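Local coordinates for aspartate-semialdehyde dehydrogenase (Thermus thermophilus, PDB 2YV3), which probably catalyses the NADPH-dependent reductive dephosphorylation of aspartyl-4-phosphate to aspartate semialdehyde, a step shared by lysine, methionine and threonine biosynthesis, at residues Ile192-Ala197 and Gly202-Glu207; Ala128-Ala133 and Glu240-Glu245; Val3-Ala8 and Arg14-Val19. One frame throughout, in Å; residues are numbered along the deposited sequence.

Contact 1 of 3, residues Ile192-Ala197 and Gly202-Glu207; sequences IPHIDA and GYTREE
Thr204 brings its methyl CG2 obliquely up to the His194 ring, 4.5 Å from CD2, while the carbonyl carbon of Asp196 lies in the ring plane at its edge. Phe198 meets the same imidazole edge-to-face, and His194 ND1 pairs with the hydroxyl of Tyr276 of the second subunit; the bond from NE2 to Asp196 O is weak. The other flat groups, the Asp196 carboxylate and the Arg205 guanidinium, have planes 57° apart. Their side chains run side by side, yet Asp196 OD2 lies against the aliphatic stem of Arg205, 3.0 Å from CB and 4.6 Å from NE, so opposite charges are neighbours without a salt bridge. Ile195 presents an apolar branch: its CG2 sits 3.2 Å from Glu206 CG, against the methylenes that carry the acid toward a salt bridge with Lys209. Glu206 also lies beside Gln152, predicted to bind substrate.

The one hydrogen bond between the segments is backbone to backbone, Arg205 N to Ala197 O, 2.6 Å. One residue earlier, Thr204 is the N-cap of helix 205-219. Its OG1, set between the backbone N and the carbonyl carbon (chi1 73°), accepts from Glu207 N at 3.2 Å in a nearly straight bond (176°). Glu207 OE1 in turn accepts from Thr204 N at 2.6 Å on its anti side, completing a capping box. A short hydroxyl side chain and a longer acid suit this exchange. Because Glu207 OE1 also forms a salt bridge with Arg292 of the second subunit, the chemistry implies that helix capping and dimer contact share one carboxylate.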
ATOM      1  N   ILE A 192       5.597  -5.619   4.187  1.00 15.76           N
ATOM      2  CA  ILE A 192       5.800  -7.053   3.948  1.00  9.57           C
ATOM      3  C   ILE A 192       4.737  -7.534   2.984  1.00 12.38           C
ATOM      4  O   ILE A 192       3.589  -7.674   3.371  1.00 20.76           O
ATOM      5  CB  ILE A 192       5.639  -7.860   5.279  1.00  7.21           C
ATOM      6  CG1 ILE A 192       6.445  -7.205   6.393  1.00  2.71           C
ATOM      7  CG2 ILE A 192       6.169  -9.270   5.125  1.00 10.28           C
ATOM      8  CD1 ILE A 192       5.868  -7.418   7.724  1.00 10.67           C
ATOM      9  N   PRO A 193       5.096  -7.793   1.715  1.00 19.06           N
ATOM     10  CA  PRO A 193       4.083  -8.264   0.764  1.00 17.48           C
ATOM     11  C   PRO A 193       3.754  -9.723   1.104  1.00 21.82           C
ATOM     12  O   PRO A 193       3.728 -10.603   0.255  1.00 11.80           O
ATOM     13  CB  PRO A 193       4.788  -8.104  -0.573  1.00  9.31           C
ATOM     14  CG  PRO A 193       6.194  -8.428  -0.217  1.00 14.71           C
ATOM     15  CD  PRO A 193       6.413  -7.694   1.065  1.00  9.73           C
ATOM     16  N   HIS A 194       3.493  -9.955   2.378  1.00 21.13           N
ATOM     17  CA  HIS A 194       3.209 -11.286   2.849  1.00 29.12           C
ATOM     18  C   HIS A 194       2.315 -11.252   4.087  1.00 30.82           C
ATOM     19  O   HIS A 194       2.758 -10.905   5.172  1.00 37.28           O
ATOM     20  CB  HIS A 194       4.548 -11.968   3.153  1.00 32.54           C
ATOM     21  CG  HIS A 194       4.430 -13.396   3.591  1.00 30.21           C
ATOM     22  ND1 HIS A 194       5.534 -14.188   3.823  1.00 32.31           N
ATOM     23  CD2 HIS A 194       3.350 -14.162   3.876  1.00 21.41           C
ATOM     24  CE1 HIS A 194       5.139 -15.379   4.237  1.00 34.51           C
ATOM     25  NE2 HIS A 194       3.818 -15.389   4.277  1.00 26.97           N
ATOM     26  N   ILE A 195       1.044 -11.594   3.935  1.00 35.05           N
ATOM     27  CA  ILE A 195       0.181 -11.594   5.101  1.00 36.45           C
ATOM     28  C   ILE A 195      -0.025 -12.999   5.634  1.00 35.88           C
ATOM     29  O   ILE A 195       0.314 -13.266   6.784  1.00 31.13           O
ATOM     30  CB  ILE A 195      -1.186 -10.927   4.821  1.00 45.73           C
ATOM     31  CG1 ILE A 195      -1.007  -9.404   4.713  1.00 33.57           C
ATOM     32  CG2 ILE A 195      -2.179 -11.263   5.948  1.00 46.40           C
ATOM     33  CD1 ILE A 195      -0.504  -8.731   5.988  1.00 22.72           C
ATOM     34  N   ASP A 196      -0.541 -13.911   4.816  1.00 34.87           N
ATOM     35  CA  ASP A 196      -0.757 -15.265   5.334  1.00 46.55           C
ATOM     36  C   ASP A 196       0.064 -16.434   4.773  1.00 41.30           C
ATOM     37  O   ASP A 196       1.278 -16.327   4.585  1.00 43.63           O
ATOM     38  CB  ASP A 196      -2.241 -15.622   5.269  1.00 48.07           C
ATOM     39  CG  ASP A 196      -2.688 -16.365   6.489  1.00 45.47           C
ATOM     40  OD1 ASP A 196      -2.343 -15.890   7.587  1.00 48.51           O
ATOM     41  OD2 ASP A 196      -3.365 -17.405   6.365  1.00 47.16           O
ATOM     42  N   ALA A 197      -0.608 -17.559   4.531  1.00 37.76           N
ATOM     43  CA  ALA A 197       0.045 -18.767   4.023  1.00 33.74           C
ATOM     44  C   ALA A 197       0.031 -18.834   2.498  1.00 31.98           C
ATOM     45  O   ALA A 197      -0.996 -18.603   1.880  1.00 32.25           O
ATOM     46  CB  ALA A 197      -0.647 -20.002   4.605  1.00 28.52           C
ATOM     47  N   GLY A 202       0.201 -19.090  -5.894  1.00 14.07           N
ATOM     48  CA  GLY A 202       1.018 -17.909  -5.669  1.00 21.80           C
ATOM     49  C   GLY A 202       0.550 -16.949  -4.592  1.00 20.52           C
ATOM     50  O   GLY A 202       1.365 -16.335  -3.896  1.00 22.18           O
ATOM     51  N   TYR A 203      -0.766 -16.820  -4.468  1.00 25.37           N
ATOM     52  CA  TYR A 203      -1.395 -15.959  -3.474  1.00 18.89           C
ATOM     53  C   TYR A 203      -1.246 -16.527  -2.061  1.00 21.24           C
ATOM     54  O   TYR A 203      -0.787 -17.655  -1.865  1.00 18.21           O
ATOM     55  CB  TYR A 203      -2.877 -15.790  -3.807  1.00  7.47           C
ATOM     56  CG  TYR A 203      -3.092 -15.030  -5.079  1.00 13.90           C
ATOM     57  CD1 TYR A 203      -3.286 -13.658  -5.057  1.00 21.89           C
ATOM     58  CD2 TYR A 203      -2.982 -15.661  -6.324  1.00 26.86           C
ATOM     59  CE1 TYR A 203      -3.355 -12.922  -6.232  1.00 26.68           C
ATOM     60  CE2 TYR A 203      -3.052 -14.935  -7.510  1.00 17.84           C
ATOM     61  CZ  TYR A 203      -3.235 -13.561  -7.450  1.00 20.86           C
ATOM     62  OH  TYR A 203      -3.267 -12.813  -8.600  1.00 24.31           O
ATOM     63  N   THR A 204      -1.616 -15.714  -1.079  1.00 25.68           N
ATOM     64  CA  THR A 204      -1.555 -16.111   0.323  1.00 28.21           C
ATOM     65  C   THR A 204      -2.984 -16.386   0.771  1.00 25.99           C
ATOM     66  O   THR A 204      -3.935 -15.945   0.119  1.00 30.64           O
ATOM     67  CB  THR A 204      -0.940 -14.991   1.209  1.00 29.67           C
ATOM     68  OG1 THR A 204      -1.873 -13.909   1.355  1.00 16.29           O
ATOM     69  CG2 THR A 204       0.357 -14.474   0.580  1.00 18.65           C
ATOM     70  N   ARG A 205      -3.140 -17.118   1.867  1.00 28.15           N
ATOM     71  CA  ARG A 205      -4.474 -17.434   2.366  1.00 28.15           C
ATOM     72  C   ARG A 205      -5.255 -16.146   2.552  1.00 23.15           C
ATOM     73  O   ARG A 205      -6.445 -16.109   2.304  1.00 32.78           O
ATOM     74  CB  ARG A 205      -4.394 -18.207   3.694  1.00 40.43           C
ATOM     75  CG  ARG A 205      -5.710 -18.277   4.477  1.00 43.52           C
ATOM     76  CD  ARG A 205      -6.156 -19.714   4.789  1.00 51.28           C
ATOM     77  NE  ARG A 205      -7.326 -19.729   5.676  1.00 53.43           N
ATOM     78  CZ  ARG A 205      -8.017 -20.817   6.014  1.00 48.01           C
ATOM     79  NH1 ARG A 205      -7.669 -22.008   5.546  1.00 51.21           N
ATOM     80  NH2 ARG A 205      -9.070 -20.711   6.813  1.00 42.61           N
ATOM     81  N   GLU A 206      -4.581 -15.086   2.979  1.00 27.29           N
ATOM     82  CA  GLU A 206      -5.248 -13.802   3.172  1.00 30.91           C
ATOM     83  C   GLU A 206      -5.809 -13.316   1.836  1.00 27.49           C
ATOM     84  O   GLU A 206      -7.003 -13.088   1.701  1.00 33.97           O
ATOM     85  CB  GLU A 206      -4.262 -12.772   3.720  1.00 35.15           C
ATOM     86  CG  GLU A 206      -4.910 -11.518   4.239  1.00 20.96           C
ATOM     87  CD  GLU A 206      -5.535 -11.685   5.614  1.00 41.65           C
ATOM     88  OE1 GLU A 206      -5.645 -12.832   6.136  1.00 40.26           O
ATOM     89  OE2 GLU A 206      -5.931 -10.645   6.179  1.00 42.38           O
ATOM     90  N   GLU A 207      -4.935 -13.159   0.850  1.00 29.89           N
ATOM     91  CA  GLU A 207      -5.344 -12.725  -0.478  1.00 27.20           C
ATOM     92  C   GLU A 207      -6.530 -13.548  -0.964  1.00 28.49           C
ATOM     93  O   GLU A 207      -7.559 -12.990  -1.356  1.00 18.58           O
ATOM     94  CB  GLU A 207      -4.178 -12.878  -1.467  1.00 22.45           C
ATOM     95  CG  GLU A 207      -3.034 -11.941  -1.176  1.00 27.18           C
ATOM     96  CD  GLU A 207      -1.793 -12.213  -1.999  1.00 25.48           C
ATOM     97  OE1 GLU A 207      -1.192 -13.293  -1.845  1.00 41.51           O
ATOM     98  OE2 GLU A 207      -1.413 -11.342  -2.802  1.00 34.45           O
TER

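Contact 2 of 3, residues Ala128-Ala133 and Glu240-Glu245; sequences AILAMA and EAVSVE
Glu240 reaches from its strand to the helix segment 128-133, where its carboxylate lies among aliphatic carbons: OE1 is beside Leu130, and OE2 lies 3.4 Å from Ile129 CG1. Neither residue offers it a polar partner in this contact. The chain is extended beyond CG (chi2 172°), which carries the acid to the helix surface; Ile129 comes at it from the opposite direction, whereas Leu130 slants across it. The setting is buried and lies close to the predicted proton acceptor His238, and on the helix side to the predicted nucleophile Cys125. Ala241 belongs to the dimer side, its small side chain packing on Thr228 of the second subunit.

Val242 faces the helix again, as the alternation of a strand leads one to expect. Its CG2 meets Leu130 CD1 at 3.2 Å, an apolar contact modelled too close for the distance itself to carry meaning; branched aliphatic side chains suit a dry layer between helix and sheet. Here helix 125-141 packs on one face of the mixed sheet of the dimerisation domain; the local axes approach to 10.7 Å and cross at -43°. Strand 237-246 runs antiparallel between 143-151 and 302-310, and these neighbours add Val148 to Leu130 and Val307 to Ile129. Ser243, small like Ala241, packs on Ile147 of the second subunit. Val244 turns back to the helix side of the sheet but packs on Ala143, Val146 and Phe305. At Glu245, partly exposed, OE1 makes a salt bridge with Arg145 of its own chain.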
ATOM      1  N   ALA A 128     -14.742  -7.760   5.028  1.00 21.55           N
ATOM      2  CA  ALA A 128     -15.847  -7.023   5.615  1.00 21.95           C
ATOM      3  C   ALA A 128     -15.880  -5.596   5.074  1.00 28.80           C
ATOM      4  O   ALA A 128     -16.794  -5.233   4.310  1.00 29.43           O
ATOM      5  CB  ALA A 128     -15.723  -7.007   7.119  1.00 13.93           C
ATOM      6  N   ILE A 129     -14.884  -4.788   5.440  1.00 23.64           N
ATOM      7  CA  ILE A 129     -14.875  -3.407   4.973  1.00 27.64           C
ATOM      8  C   ILE A 129     -14.983  -3.297   3.456  1.00 23.70           C
ATOM      9  O   ILE A 129     -15.831  -2.565   2.963  1.00 36.96           O
ATOM     10  CB  ILE A 129     -13.635  -2.602   5.484  1.00 31.96           C
ATOM     11  CG1 ILE A 129     -12.652  -2.340   4.339  1.00 27.23           C
ATOM     12  CG2 ILE A 129     -12.984  -3.323   6.666  1.00 34.46           C
ATOM     13  CD1 ILE A 129     -12.094  -0.936   4.343  1.00 25.15           C
ATOM     14  N   LEU A 130     -14.158  -4.021   2.707  1.00 18.42           N
ATOM     15  CA  LEU A 130     -14.240  -3.954   1.255  1.00 20.42           C
ATOM     16  C   LEU A 130     -15.666  -4.190   0.745  1.00 23.74           C
ATOM     17  O   LEU A 130     -16.049  -3.662  -0.293  1.00 31.08           O
ATOM     18  CB  LEU A 130     -13.302  -4.974   0.605  1.00 23.99           C
ATOM     19  CG  LEU A 130     -13.222  -4.908  -0.930  1.00 32.15           C
ATOM     20  CD1 LEU A 130     -12.941  -3.461  -1.353  1.00 24.05           C
ATOM     21  CD2 LEU A 130     -12.160  -5.858  -1.460  1.00 14.42           C
ATOM     22  N   ALA A 131     -16.447  -4.984   1.467  1.00 22.10           N
ATOM     23  CA  ALA A 131     -17.824  -5.264   1.069  1.00 20.93           C
ATOM     24  C   ALA A 131     -18.690  -4.070   1.454  1.00 18.78           C
ATOM     25  O   ALA A 131     -19.543  -3.610   0.703  1.00 14.20           O
ATOM     26  CB  ALA A 131     -18.324  -6.535   1.774  1.00 22.75           C
ATOM     27  N   MET A 132     -18.451  -3.568   2.650  1.00 24.60           N
ATOM     28  CA  MET A 132     -19.191  -2.430   3.137  1.00 30.06           C
ATOM     29  C   MET A 132     -19.256  -1.346   2.067  1.00 34.69           C
ATOM     30  O   MET A 132     -20.182  -0.538   2.025  1.00 41.98           O
ATOM     31  CB  MET A 132     -18.517  -1.885   4.391  1.00 30.55           C
ATOM     32  CG  MET A 132     -19.430  -1.028   5.223  1.00 36.32           C
ATOM     33  SD  MET A 132     -20.571  -1.992   6.217  1.00 33.91           S
ATOM     34  CE  MET A 132     -20.610  -3.646   5.378  1.00 15.95           C
ATOM     35  N   ALA A 133     -18.258  -1.327   1.201  1.00 31.66           N
ATOM     36  CA  ALA A 133     -18.238  -0.346   0.149  1.00 36.15           C
ATOM     37  C   ALA A 133     -18.599  -1.022  -1.165  1.00 35.75           C
ATOM     38  O   ALA A 133     -19.373  -0.475  -1.961  1.00 42.00           O
ATOM     39  CB  ALA A 133     -16.859   0.301   0.059  1.00 39.73           C
ATOM     40  N   GLU A 240      -7.117  -0.226   1.543  1.00 24.85           N
ATOM     41  CA  GLU A 240      -7.108  -1.052   0.341  1.00 36.52           C
ATOM     42  C   GLU A 240      -7.523  -0.331  -0.942  1.00 31.82           C
ATOM     43  O   GLU A 240      -8.698  -0.054  -1.154  1.00 35.69           O
ATOM     44  CB  GLU A 240      -7.961  -2.322   0.546  1.00 34.39           C
ATOM     45  CG  GLU A 240      -9.163  -2.156   1.473  1.00 35.92           C
ATOM     46  CD  GLU A 240     -10.076  -3.382   1.490  1.00 37.08           C
ATOM     47  OE1 GLU A 240     -10.659  -3.719   0.430  1.00 36.24           O
ATOM     48  OE2 GLU A 240     -10.209  -4.001   2.565  1.00 24.30           O
ATOM     49  N   ALA A 241      -6.544  -0.023  -1.787  1.00 20.29           N
ATOM     50  CA  ALA A 241      -6.822   0.647  -3.048  1.00 16.96           C
ATOM     51  C   ALA A 241      -7.586  -0.340  -3.910  1.00 22.11           C
ATOM     52  O   ALA A 241      -7.054  -1.380  -4.300  1.00 22.16           O
ATOM     53  CB  ALA A 241      -5.520   1.054  -3.734  1.00 27.28           C
ATOM     54  N   VAL A 242      -8.834  -0.008  -4.211  1.00 21.57           N
ATOM     55  CA  VAL A 242      -9.689  -0.887  -4.991  1.00 22.98           C
ATOM     56  C   VAL A 242      -9.894  -0.444  -6.440  1.00 24.88           C
ATOM     57  O   VAL A 242      -9.739   0.724  -6.776  1.00 32.31           O
ATOM     58  CB  VAL A 242     -11.052  -1.038  -4.283  1.00 20.22           C
ATOM     59  CG1 VAL A 242     -11.949  -2.017  -5.038  1.00 25.59           C
ATOM     60  CG2 VAL A 242     -10.829  -1.503  -2.856  1.00  9.98           C
ATOM     61  N   SER A 243     -10.207  -1.404  -7.304  1.00 26.26           N
ATOM     62  CA  SER A 243     -10.447  -1.134  -8.716  1.00 25.05           C
ATOM     63  C   SER A 243     -11.474  -2.144  -9.173  1.00 25.24           C
ATOM     64  O   SER A 243     -11.508  -3.261  -8.668  1.00 30.56           O
ATOM     65  CB  SER A 243      -9.164  -1.292  -9.512  1.00 10.29           C
ATOM     66  OG  SER A 243      -8.149  -0.482  -8.954  1.00 34.96           O
ATOM     67  N   VAL A 244     -12.319  -1.756 -10.120  1.00 24.69           N
ATOM     68  CA  VAL A 244     -13.358  -2.653 -10.592  1.00 26.94           C
ATOM     69  C   VAL A 244     -13.765  -2.390 -12.033  1.00 27.85           C
ATOM     70  O   VAL A 244     -13.641  -1.279 -12.543  1.00 28.66           O
ATOM     71  CB  VAL A 244     -14.662  -2.518  -9.741  1.00 19.63           C
ATOM     72  CG1 VAL A 244     -15.530  -3.709  -9.958  1.00 17.01           C
ATOM     73  CG2 VAL A 244     -14.346  -2.345  -8.280  1.00 14.09           C
ATOM     74  N   GLU A 245     -14.263  -3.431 -12.684  1.00 35.47           N
ATOM     75  CA  GLU A 245     -14.758  -3.310 -14.041  1.00 35.31           C
ATOM     76  C   GLU A 245     -16.245  -3.633 -13.865  1.00 34.43           C
ATOM     77  O   GLU A 245     -16.595  -4.627 -13.221  1.00 21.92           O
ATOM     78  CB  GLU A 245     -14.066  -4.318 -14.970  1.00 33.83           C
ATOM     79  CG  GLU A 245     -14.442  -4.161 -16.444  1.00 29.66           C
ATOM     80  CD  GLU A 245     -13.671  -5.104 -17.353  1.00 40.74           C
ATOM     81  OE1 GLU A 245     -13.659  -6.332 -17.080  1.00 33.76           O
ATOM     82  OE2 GLU A 245     -13.088  -4.617 -18.350  1.00 42.24           O
TER

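Contact 3 of 3, residues Val3-Ala8 and Arg14-Val19; sequences VAVVGA and REILKV
Val5 and Ile16 face each other across the first strand and helix of a Rossmann fold, with Val5 CG1 4.1 Å from Ile16 CG2. They pass one another running opposite ways. In each, the branch that touches stands anti to its own backbone nitrogen (chi1 -168° for Val5 CG1), which turns both methyls into the layer between strand 3-6 and helix 11-22. Beta-branched aliphatic residues suit a buried layer between strand and helix, where they offer methyls and no polar group.

The second meeting point is closer to the turn. Ala8 O lies 3.1 Å from Arg14 N, but the angle is poor and no hydrogen bond results; the same oxygen is 4.1 Å from Arg14 CG, at the foot of a side chain extended from CG to NE that also touches Thr9. The bend that brings Ala8 here is a type II beta turn from Val5 to Ala8, closed by a bond from Ala8 N to Val5 O of 3.3 Å. Gly7 occupies its third position with a positive phi (105°), where a side chain would crowd the preceding carbonyl. The glycine-rich connection that follows includes Thr9 to Val12, predicted to bind NADP(+), and Val12 packs beside Ile16.

Farther out, strand 31-34 completes the beta-alpha-beta unit. Its backbone bonds to Val3 and Val5 fix the strand, while Leu32 lies against both Val5 and Ala8; Ser68 adjoins Ile16. On the helix, Glu15 divides its carboxylate: OE1 forms a salt bridge with Arg236, and OE2 pairs with Lys18 NZ in a second salt bridge, 2.5 Å long, the nitrogen nearly in line with the C-O bond.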
ATOM      1  N   VAL A   3     -25.180 -14.334  27.222  1.00 28.40           N
ATOM      2  CA  VAL A   3     -24.208 -14.262  26.155  1.00 22.20           C
ATOM      3  C   VAL A   3     -22.821 -14.576  26.671  1.00 23.15           C
ATOM      4  O   VAL A   3     -22.430 -14.114  27.736  1.00 24.20           O
ATOM      5  CB  VAL A   3     -24.204 -12.864  25.548  1.00 31.65           C
ATOM      6  CG1 VAL A   3     -25.603 -12.509  25.083  1.00 37.48           C
ATOM      7  CG2 VAL A   3     -23.736 -11.852  26.581  1.00 36.12           C
ATOM      8  N   ALA A   4     -22.078 -15.365  25.902  1.00 27.39           N
ATOM      9  CA  ALA A   4     -20.720 -15.742  26.272  1.00 24.98           C
ATOM     10  C   ALA A   4     -19.717 -15.088  25.341  1.00 30.87           C
ATOM     11  O   ALA A   4     -20.002 -14.830  24.169  1.00 35.71           O
ATOM     12  CB  ALA A   4     -20.558 -17.237  26.203  1.00 20.06           C
ATOM     13  N   VAL A   5     -18.528 -14.822  25.857  1.00 30.16           N
ATOM     14  CA  VAL A   5     -17.509 -14.235  25.027  1.00 24.04           C
ATOM     15  C   VAL A   5     -16.261 -15.088  25.058  1.00 28.76           C
ATOM     16  O   VAL A   5     -15.334 -14.844  25.832  1.00 29.01           O
ATOM     17  CB  VAL A   5     -17.162 -12.833  25.473  1.00 35.48           C
ATOM     18  CG1 VAL A   5     -16.311 -12.157  24.375  1.00 26.83           C
ATOM     19  CG2 VAL A   5     -18.454 -12.051  25.777  1.00 25.43           C
ATOM     20  N   VAL A   6     -16.257 -16.104  24.206  1.00 27.35           N
ATOM     21  CA  VAL A   6     -15.138 -17.015  24.110  1.00 27.44           C
ATOM     22  C   VAL A   6     -13.989 -16.198  23.529  1.00 33.80           C
ATOM     23  O   VAL A   6     -14.142 -15.582  22.476  1.00 24.78           O
ATOM     24  CB  VAL A   6     -15.496 -18.207  23.173  1.00 26.89           C
ATOM     25  CG1 VAL A   6     -14.410 -19.262  23.216  1.00 27.06           C
ATOM     26  CG2 VAL A   6     -16.824 -18.812  23.590  1.00 13.47           C
ATOM     27  N   GLY A   7     -12.859 -16.170  24.239  1.00 31.03           N
ATOM     28  CA  GLY A   7     -11.698 -15.427  23.775  1.00 24.63           C
ATOM     29  C   GLY A   7     -11.400 -14.115  24.494  1.00 31.55           C
ATOM     30  O   GLY A   7     -10.348 -13.520  24.285  1.00 34.66           O
ATOM     31  N   ALA A   8     -12.323 -13.665  25.337  1.00 34.73           N
ATOM     32  CA  ALA A   8     -12.178 -12.412  26.091  1.00 33.97           C
ATOM     33  C   ALA A   8     -10.933 -11.557  25.860  1.00 27.32           C
ATOM     34  O   ALA A   8     -10.946 -10.614  25.080  1.00 34.89           O
ATOM     35  CB  ALA A   8     -12.315 -12.692  27.588  1.00 33.95           C
ATOM     36  N   ARG A  14     -11.598  -8.159  23.368  1.00 31.74           N
ATOM     37  CA  ARG A  14     -11.585  -6.937  24.159  1.00 27.99           C
ATOM     38  C   ARG A  14     -12.435  -5.853  23.507  1.00 30.08           C
ATOM     39  O   ARG A  14     -13.126  -5.118  24.203  1.00 36.18           O
ATOM     40  CB  ARG A  14     -10.159  -6.438  24.370  1.00 20.57           C
ATOM     41  CG  ARG A  14      -9.607  -6.804  25.725  1.00 16.90           C
ATOM     42  CD  ARG A  14      -8.255  -6.173  25.948  1.00 33.04           C
ATOM     43  NE  ARG A  14      -7.890  -6.224  27.360  1.00 44.84           N
ATOM     44  CZ  ARG A  14      -7.724  -7.345  28.055  1.00 42.17           C
ATOM     45  NH1 ARG A  14      -7.886  -8.523  27.466  1.00 45.36           N
ATOM     46  NH2 ARG A  14      -7.401  -7.286  29.345  1.00 40.95           N
ATOM     47  N   GLU A  15     -12.388  -5.732  22.183  1.00 22.34           N
ATOM     48  CA  GLU A  15     -13.227  -4.731  21.543  1.00 28.95           C
ATOM     49  C   GLU A  15     -14.661  -5.248  21.626  1.00 22.02           C
ATOM     50  O   GLU A  15     -15.601  -4.480  21.786  1.00 21.60           O
ATOM     51  CB  GLU A  15     -12.818  -4.483  20.078  1.00 26.96           C
ATOM     52  CG  GLU A  15     -11.394  -3.928  19.876  1.00 41.61           C
ATOM     53  CD  GLU A  15     -11.013  -2.766  20.820  1.00 42.91           C
ATOM     54  OE1 GLU A  15     -10.037  -2.036  20.518  1.00 35.38           O
ATOM     55  OE2 GLU A  15     -11.672  -2.585  21.863  1.00 30.72           O
ATOM     56  N   ILE A  16     -14.822  -6.561  21.543  1.00 19.46           N
ATOM     57  CA  ILE A  16     -16.148  -7.148  21.635  1.00 25.72           C
ATOM     58  C   ILE A  16     -16.894  -6.699  22.895  1.00 22.56           C
ATOM     59  O   ILE A  16     -18.118  -6.663  22.897  1.00 26.35           O
ATOM     60  CB  ILE A  16     -16.091  -8.690  21.604  1.00 22.46           C
ATOM     61  CG1 ILE A  16     -15.503  -9.158  20.274  1.00 29.74           C
ATOM     62  CG2 ILE A  16     -17.474  -9.265  21.763  1.00 16.22           C
ATOM     63  CD1 ILE A  16     -15.395 -10.653  20.126  1.00 22.86           C
ATOM     64  N   LEU A  17     -16.181  -6.351  23.965  1.00 22.98           N
ATOM     65  CA  LEU A  17     -16.877  -5.904  25.172  1.00 25.30           C
ATOM     66  C   LEU A  17     -17.386  -4.488  24.985  1.00 24.64           C
ATOM     67  O   LEU A  17     -18.555  -4.204  25.252  1.00 34.69           O
ATOM     68  CB  LEU A  17     -15.976  -5.990  26.424  1.00 24.52           C
ATOM     69  CG  LEU A  17     -15.217  -4.858  27.170  1.00 45.49           C
ATOM     70  CD1 LEU A  17     -14.113  -4.276  26.307  1.00 32.58           C
ATOM     71  CD2 LEU A  17     -16.169  -3.764  27.640  1.00 33.70           C
ATOM     72  N   LYS A  18     -16.529  -3.601  24.495  1.00 17.97           N
ATOM     73  CA  LYS A  18     -16.950  -2.224  24.321  1.00 24.86           C
ATOM     74  C   LYS A  18     -18.024  -1.933  23.269  1.00 21.96           C
ATOM     75  O   LYS A  18     -18.952  -1.183  23.561  1.00 23.27           O
ATOM     76  CB  LYS A  18     -15.743  -1.304  24.128  1.00 24.14           C
ATOM     77  CG  LYS A  18     -14.833  -1.647  23.004  1.00 21.93           C
ATOM     78  CD  LYS A  18     -13.655  -0.685  23.009  1.00 33.52           C
ATOM     79  CE  LYS A  18     -12.803  -0.792  24.269  1.00 15.22           C
ATOM     80  NZ  LYS A  18     -11.971  -2.028  24.289  1.00 16.80           N
ATOM     81  N   VAL A  19     -17.937  -2.491  22.067  1.00 22.62           N
ATOM     82  CA  VAL A  19     -19.009  -2.196  21.119  1.00 35.47           C
ATOM     83  C   VAL A  19     -20.269  -2.803  21.738  1.00 39.11           C
ATOM     84  O   VAL A  19     -21.343  -2.195  21.713  1.00 43.17           O
ATOM     85  CB  VAL A  19     -18.791  -2.811  19.685  1.00 26.17           C
ATOM     86  CG1 VAL A  19     -17.325  -2.756  19.311  1.00 25.07           C
ATOM     87  CG2 VAL A  19     -19.348  -4.225  19.606  1.00 30.64           C
TER

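How the contacts relate
Contacts 1 and 2 both touch the second subunit and stand about 18 Å apart between centres, their nearest atoms about 8 Å from each other. Each borders the predicted catalytic centre: Glu206 of contact 1 touches Cys125 and the predicted substrate residue Gln152, Ile195 touches Arg231, and contact 2 joins the helix beginning at Cys125 to the strand carrying His238. In sequence, both segments of contact 1 fall between those of contact 2. Contact 3 belongs to the nucleotide-binding domain, across the chain's centre from the other two, with its centre about 28 Å from that of contact 1 and about 27 Å from that of contact 2; it lies beside the predicted NADP(+)-binding residues and touches no other chain.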